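Local coordinates for protein putative enoyl-CoA hydratase (Streptomyces avermitilis, PDB 3GKB) that is of unproven function but is probably a crotonase-like enoyl-CoA hydratase, adding water to the double bond of enoyl-CoA thioesters, at residues 20-25 with 54-59; 108-113 with 128-133. One frame throughout, in Å; residues are numbered along the deposited sequence.

Contact 1 (20-25 with 54-59); sequences ARIILD and RVIVFS
Ala20 to Leu24 and Val55 to Ser59 run as adjacent parallel strands, their axes 4.7 Å apart and 20° off true parallel. With helix 34-48 between them in the chain they form a beta-alpha-beta unit of the crotonase fold. Five backbone hydrogen bonds join them, running from Ala20 N to Val55 O at one end to Leu24 N to Ser59 O, 2.8 Å, at the other. Ala20, Ile22, Ile56 and Phe58 share one face of the sheet. Ile22 does most there: its CG1 is anti to the carbonyl carbon (chi1 -62°), and CD1, one bond further out, comes within 3.6 Å of Ile56 CG2 and 3.7 Å of Phe58 CE1. Ile56 CG2 itself lies 3.8 Å above one face of the Phe58 ring, offset toward the rim. An alanine in place of Ile22 would keep the CB contact with Phe58 CD1 but would probably leave Ile56 CG2 and Phe58 CE1 without the CD1 methyl that packs on both, opening a gap where it lay. Phe124 meets the Phe58 ring edge-to-face. On the other face, where Val57 packs on helix 195-210, Ser59 OG stands 3.8 Å from Ile23 CG1.

Contact 2 (108-113 with 128-133); sequences VTIVKL and ADMAFA
Strand 108-113 and segment 128-133, strand from Met130 onward, lie parallel in neighbouring positions of the main sheet, the axes 4.7 Å apart and 17° off parallel. Where segment 128-133 leaves helix 120-127, side chains join the backbone bonding. Thr109 and Asp129 grip each other reciprocally: Asp129 N gives a nearly straight bond to Thr109 OG1 (2.8 Å, 169°), while Thr109 N bonds to Asp129 OD2 at 3.0 Å, meeting it from above the carboxylate plane. OG1 reaches Asp129 N because it sits between the backbone N and the carbonyl carbon of its own residue (chi1 53°). A water hydrogen-bonds to Thr109 OG1 and, weakly, to Asp129 OD1. The buried carboxylate also has two cationic partners, Lys221 at OD2 and Arg165 of the second subunit at OD1, which would be expected to favour its charged form.

Further along, Met130 N bonds to Thr109 O, and the regular parallel pattern runs on to Leu113 N and Phe132 O. Ile110 and Met130 lie side by side, CG1 to CG 3.7 Å, while Ile110 CG2 approaches the Phe132 ring in its plane, 3.9 Å from CD2. On the opposite face Val111 CG2 presses on Ala128 CB at 3.5 Å.

Helix 195-210 packs over Val108, Ile110 and Lys112, whose NZ pairs with Asp199. Helix 120-127 covers Val111 and Ala131 through Val125, and strand 55-60 flanks strand 108-113 on its other side.

In the fold
Both contacts are parallel pairings within one mixed sheet, and strands 55-60 and 108-113 are neighbours, so the two follow one another across it with centres 10 Å apart. The seam between them is backbone bonding, with Ile56 N probably bonded to Val108 O, plus packing of Val55 on Ile110. Helix 195-210 covers one face of both. Contact 1 is largely buried but has Arg21 exposed, and it relies on backbone bonds and aliphatic-aromatic packing. Contact 2 lies nearer the chain's centre and is more thoroughly buried, yet it adds a polar cluster around Asp129 and reaches the second subunit, whereas no other chain of the assembly touches contact 1.

Contact 1 (20-25 with 54-59)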
loop_
_atom_site.group_PDB
_atom_site.type_symbol
_atom_site.label_atom_id
_atom_site.label_comp_id
_atom_site.label_asym_id
_atom_site.label_seq_id
_atom_site.Cartn_x
_atom_site.Cartn_y
_atom_site.Cartn_z
ATOM N N ALA B 20 -18.833 23.034 -2.696
ATOM C CA ALA B 20 -19.993 22.571 -3.472
ATOM C C ALA B 20 -20.390 21.171 -3.055
ATOM O O ALA B 20 -19.537 20.334 -2.840
ATOM C CB ALA B 20 -19.711 22.623 -4.953
ATOM N N ARG B 21 -21.688 20.926 -2.903
ATOM C CA ARG B 21 -22.210 19.601 -2.574
ATOM C C ARG B 21 -22.971 19.114 -3.795
ATOM O O ARG B 21 -23.875 19.806 -4.293
ATOM C CB ARG B 21 -23.129 19.651 -1.349
ATOM C CG ARG B 21 -22.368 19.735 -0.042
ATOM C CD ARG B 21 -23.319 19.699 1.122
ATOM N NE ARG B 21 -24.088 20.936 1.228
ATOM C CZ ARG B 21 -25.227 21.077 1.916
ATOM N NH1 ARG B 21 -25.775 20.054 2.570
ATOM N NH2 ARG B 21 -25.833 22.259 1.940
ATOM N N ILE B 22 -22.570 17.953 -4.308
ATOM C CA ILE B 22 -23.243 17.347 -5.439
ATOM C C ILE B 22 -23.955 16.123 -4.887
ATOM O O ILE B 22 -23.319 15.215 -4.379
ATOM C CB ILE B 22 -22.241 16.989 -6.568
ATOM C CG1 ILE B 22 -21.557 18.267 -7.106
ATOM C CG2 ILE B 22 -22.939 16.251 -7.674
ATOM C CD1 ILE B 22 -20.479 17.997 -8.161
ATOM N N ILE B 23 -25.277 16.132 -4.957
ATOM C CA ILE B 23 -26.090 15.061 -4.408
ATOM C C ILE B 23 -26.661 14.287 -5.578
ATOM O O ILE B 23 -27.411 14.837 -6.402
ATOM C CB ILE B 23 -27.261 15.604 -3.536
ATOM C CG1 ILE B 23 -26.714 16.503 -2.408
ATOM C CG2 ILE B 23 -28.078 14.422 -2.975
ATOM C CD1 ILE B 23 -27.784 17.329 -1.670
ATOM N N LEU B 24 -26.320 13.004 -5.638
ATOM C CA LEU B 24 -26.695 12.125 -6.719
ATOM C C LEU B 24 -28.083 11.531 -6.422
ATOM O O LEU B 24 -28.311 11.011 -5.333
ATOM C CB LEU B 24 -25.631 11.029 -6.891
ATOM C CG LEU B 24 -24.198 11.552 -7.140
ATOM C CD1 LEU B 24 -23.137 10.537 -6.702
ATOM C CD2 LEU B 24 -24.017 11.889 -8.582
ATOM N N ASP B 25 -29.014 11.682 -7.369
ATOM C CA ASP B 25 -30.437 11.360 -7.146
ATOM C C ASP B 25 -31.100 10.959 -8.463
ATOM O O ASP B 25 -31.607 11.814 -9.226
ATOM C CB ASP B 25 -31.156 12.544 -6.488
ATOM C CG ASP B 25 -32.554 12.194 -5.948
ATOM O OD1 ASP B 25 -33.034 11.054 -6.134
ATOM O OD2 ASP B 25 -33.167 13.076 -5.277
ATOM N N ARG B 54 -13.759 25.673 -3.705
ATOM C CA ARG B 54 -12.466 25.037 -3.437
ATOM C C ARG B 54 -12.548 23.528 -3.125
ATOM O O ARG B 54 -11.543 22.812 -3.235
ATOM C CB ARG B 54 -11.751 25.812 -2.330
ATOM C CG ARG B 54 -11.426 27.264 -2.731
ATOM C CD ARG B 54 -10.727 28.016 -1.651
ATOM N NE ARG B 54 -11.559 28.183 -0.457
ATOM C CZ ARG B 54 -12.512 29.104 -0.307
ATOM N NH1 ARG B 54 -12.795 29.960 -1.288
ATOM N NH2 ARG B 54 -13.217 29.157 0.824
ATOM N N VAL B 55 -13.715 23.061 -2.709
ATOM C CA VAL B 55 -13.932 21.664 -2.307
ATOM C C VAL B 55 -15.233 21.236 -2.918
ATOM O O VAL B 55 -16.193 22.037 -2.960
ATOM C CB VAL B 55 -13.987 21.501 -0.753
ATOM C CG1 VAL B 55 -14.298 20.052 -0.356
ATOM C CG2 VAL B 55 -12.651 21.994 -0.115
ATOM N N ILE B 56 -15.297 19.979 -3.376
ATOM C CA ILE B 56 -16.562 19.381 -3.857
ATOM C C ILE B 56 -16.812 18.091 -3.062
ATOM O O ILE B 56 -15.901 17.264 -2.916
ATOM C CB ILE B 56 -16.481 19.016 -5.356
ATOM C CG1 ILE B 56 -16.279 20.283 -6.203
ATOM C CG2 ILE B 56 -17.730 18.215 -5.779
ATOM C CD1 ILE B 56 -15.817 20.019 -7.651
ATOM N N VAL B 57 -18.012 17.947 -2.504
ATOM C CA VAL B 57 -18.382 16.740 -1.768
ATOM C C VAL B 57 -19.523 16.042 -2.512
ATOM O O VAL B 57 -20.581 16.640 -2.755
ATOM C CB VAL B 57 -18.861 17.007 -0.339
ATOM C CG1 VAL B 57 -19.171 15.644 0.369
ATOM C CG2 VAL B 57 -17.829 17.795 0.482
ATOM N N PHE B 58 -19.299 14.786 -2.865
ATOM C CA PHE B 58 -20.305 13.963 -3.513
ATOM C C PHE B 58 -20.993 13.098 -2.485
ATOM O O PHE B 58 -20.329 12.427 -1.687
ATOM C CB PHE B 58 -19.655 13.031 -4.534
ATOM C CG PHE B 58 -18.911 13.720 -5.632
ATOM C CD1 PHE B 58 -19.553 14.128 -6.779
ATOM C CD2 PHE B 58 -17.554 13.919 -5.546
ATOM C CE1 PHE B 58 -18.841 14.726 -7.824
ATOM C CE2 PHE B 58 -16.866 14.532 -6.574
ATOM C CZ PHE B 58 -17.532 14.937 -7.712
ATOM N N SER B 59 -22.320 13.094 -2.529
ATOM C CA SER B 59 -23.109 12.238 -1.656
ATOM C C SER B 59 -24.316 11.715 -2.428
ATOM O O SER B 59 -24.599 12.132 -3.553
ATOM C CB SER B 59 -23.527 12.988 -0.379
ATOM O OG SER B 59 -24.463 14.020 -0.674
#

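Contact 2 (108-113 with 128-133)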
loop_
_atom_site.group_PDB
_atom_site.type_symbol
_atom_site.label_atom_id
_atom_site.label_comp_id
_atom_site.label_asym_id
_atom_site.label_seq_id
_atom_site.Cartn_x
_atom_site.Cartn_y
_atom_site.Cartn_z
ATOM N N VAL B 108 -10.550 20.142 -4.404
ATOM C CA VAL B 108 -10.399 18.880 -3.667
ATOM C C VAL B 108 -11.724 18.145 -3.782
ATOM O O VAL B 108 -12.789 18.746 -3.548
ATOM C CB VAL B 108 -10.106 19.143 -2.188
ATOM C CG1 VAL B 108 -10.101 17.802 -1.393
ATOM C CG2 VAL B 108 -8.790 19.916 -2.035
ATOM N N THR B 109 -11.693 16.870 -4.178
ATOM C CA THR B 109 -12.918 16.088 -4.337
ATOM C C THR B 109 -13.019 15.042 -3.184
ATOM O O THR B 109 -12.048 14.308 -2.863
ATOM C CB THR B 109 -12.951 15.379 -5.687
ATOM O OG1 THR B 109 -11.741 14.608 -5.861
ATOM C CG2 THR B 109 -13.086 16.403 -6.853
ATOM N N ILE B 110 -14.182 15.018 -2.532
ATOM C CA ILE B 110 -14.415 14.159 -1.381
ATOM C C ILE B 110 -15.680 13.346 -1.635
ATOM O O ILE B 110 -16.701 13.917 -1.994
ATOM C CB ILE B 110 -14.611 15.002 -0.082
ATOM C CG1 ILE B 110 -13.365 15.830 0.226
ATOM C CG2 ILE B 110 -14.937 14.081 1.123
ATOM C CD1 ILE B 110 -13.576 16.886 1.364
ATOM N N VAL B 111 -15.619 12.029 -1.462
ATOM C CA VAL B 111 -16.835 11.188 -1.554
ATOM C C VAL B 111 -17.253 10.778 -0.144
ATOM O O VAL B 111 -16.424 10.336 0.659
ATOM C CB VAL B 111 -16.611 9.916 -2.421
ATOM C CG1 VAL B 111 -17.754 8.884 -2.211
ATOM C CG2 VAL B 111 -16.460 10.282 -3.938
ATOM N N LYS B 112 -18.526 10.985 0.156
ATOM C CA LYS B 112 -19.164 10.487 1.366
ATOM C C LYS B 112 -20.012 9.268 0.997
ATOM O O LYS B 112 -21.089 9.424 0.381
ATOM C CB LYS B 112 -20.049 11.563 1.974
ATOM C CG LYS B 112 -20.787 11.094 3.215
ATOM C CD LYS B 112 -21.439 12.264 3.955
ATOM C CE LYS B 112 -22.606 12.835 3.208
ATOM N NZ LYS B 112 -23.346 13.889 3.998
ATOM N N LEU B 113 -19.542 8.086 1.388
ATOM C CA LEU B 113 -20.144 6.814 0.995
ATOM C C LEU B 113 -20.869 6.180 2.173
ATOM O O LEU B 113 -20.242 5.649 3.093
ATOM C CB LEU B 113 -19.075 5.853 0.454
ATOM C CG LEU B 113 -19.586 4.470 -0.001
ATOM C CD1 LEU B 113 -20.495 4.647 -1.252
ATOM C CD2 LEU B 113 -18.462 3.497 -0.277
ATOM N N ALA B 128 -12.014 9.878 -6.658
ATOM C CA ALA B 128 -11.993 11.123 -5.886
ATOM C C ALA B 128 -10.697 11.243 -5.078
ATOM O O ALA B 128 -10.050 10.239 -4.754
ATOM C CB ALA B 128 -13.198 11.210 -4.977
ATOM N N ASP B 129 -10.321 12.472 -4.722
ATOM C CA ASP B 129 -9.128 12.670 -3.917
ATOM C C ASP B 129 -9.199 11.906 -2.602
ATOM O O ASP B 129 -8.201 11.329 -2.136
ATOM C CB ASP B 129 -8.857 14.144 -3.624
ATOM C CG ASP B 129 -8.534 14.954 -4.873
ATOM O OD1 ASP B 129 -8.024 14.401 -5.878
ATOM O OD2 ASP B 129 -8.817 16.182 -4.826
ATOM N N MET B 130 -10.381 11.899 -1.983
ATOM C CA MET B 130 -10.548 11.158 -0.728
ATOM C C MET B 130 -11.972 10.629 -0.607
ATOM O O MET B 130 -12.932 11.243 -1.134
ATOM C CB MET B 130 -10.109 11.994 0.520
ATOM C CG MET B 130 -10.654 13.382 0.711
ATOM S SD MET B 130 -9.710 14.479 1.929
ATOM C CE MET B 130 -8.477 15.225 0.910
ATOM N N ALA B 131 -12.107 9.477 0.051
ATOM C CA ALA B 131 -13.388 8.818 0.230
ATOM C C ALA B 131 -13.480 8.332 1.687
ATOM O O ALA B 131 -12.559 7.668 2.200
ATOM C CB ALA B 131 -13.525 7.638 -0.691
ATOM N N PHE B 132 -14.602 8.657 2.309
ATOM C CA PHE B 132 -14.912 8.292 3.699
ATOM C C PHE B 132 -16.225 7.512 3.659
ATOM O O PHE B 132 -17.205 7.979 3.042
ATOM C CB PHE B 132 -15.059 9.558 4.568
ATOM C CG PHE B 132 -13.806 10.404 4.599
ATOM C CD1 PHE B 132 -12.691 9.957 5.294
ATOM C CD2 PHE B 132 -13.697 11.588 3.865
ATOM C CE1 PHE B 132 -11.500 10.717 5.311
ATOM C CE2 PHE B 132 -12.519 12.346 3.891
ATOM C CZ PHE B 132 -11.419 11.881 4.608
ATOM N N ALA B 133 -16.261 6.356 4.331
ATOM C CA ALA B 133 -17.403 5.437 4.240
ATOM C C ALA B 133 -17.968 5.029 5.606
ATOM O O ALA B 133 -17.236 4.917 6.589
ATOM C CB ALA B 133 -17.039 4.167 3.437
HETATM O O HOH W 1 -9.906 15.488 -7.738
#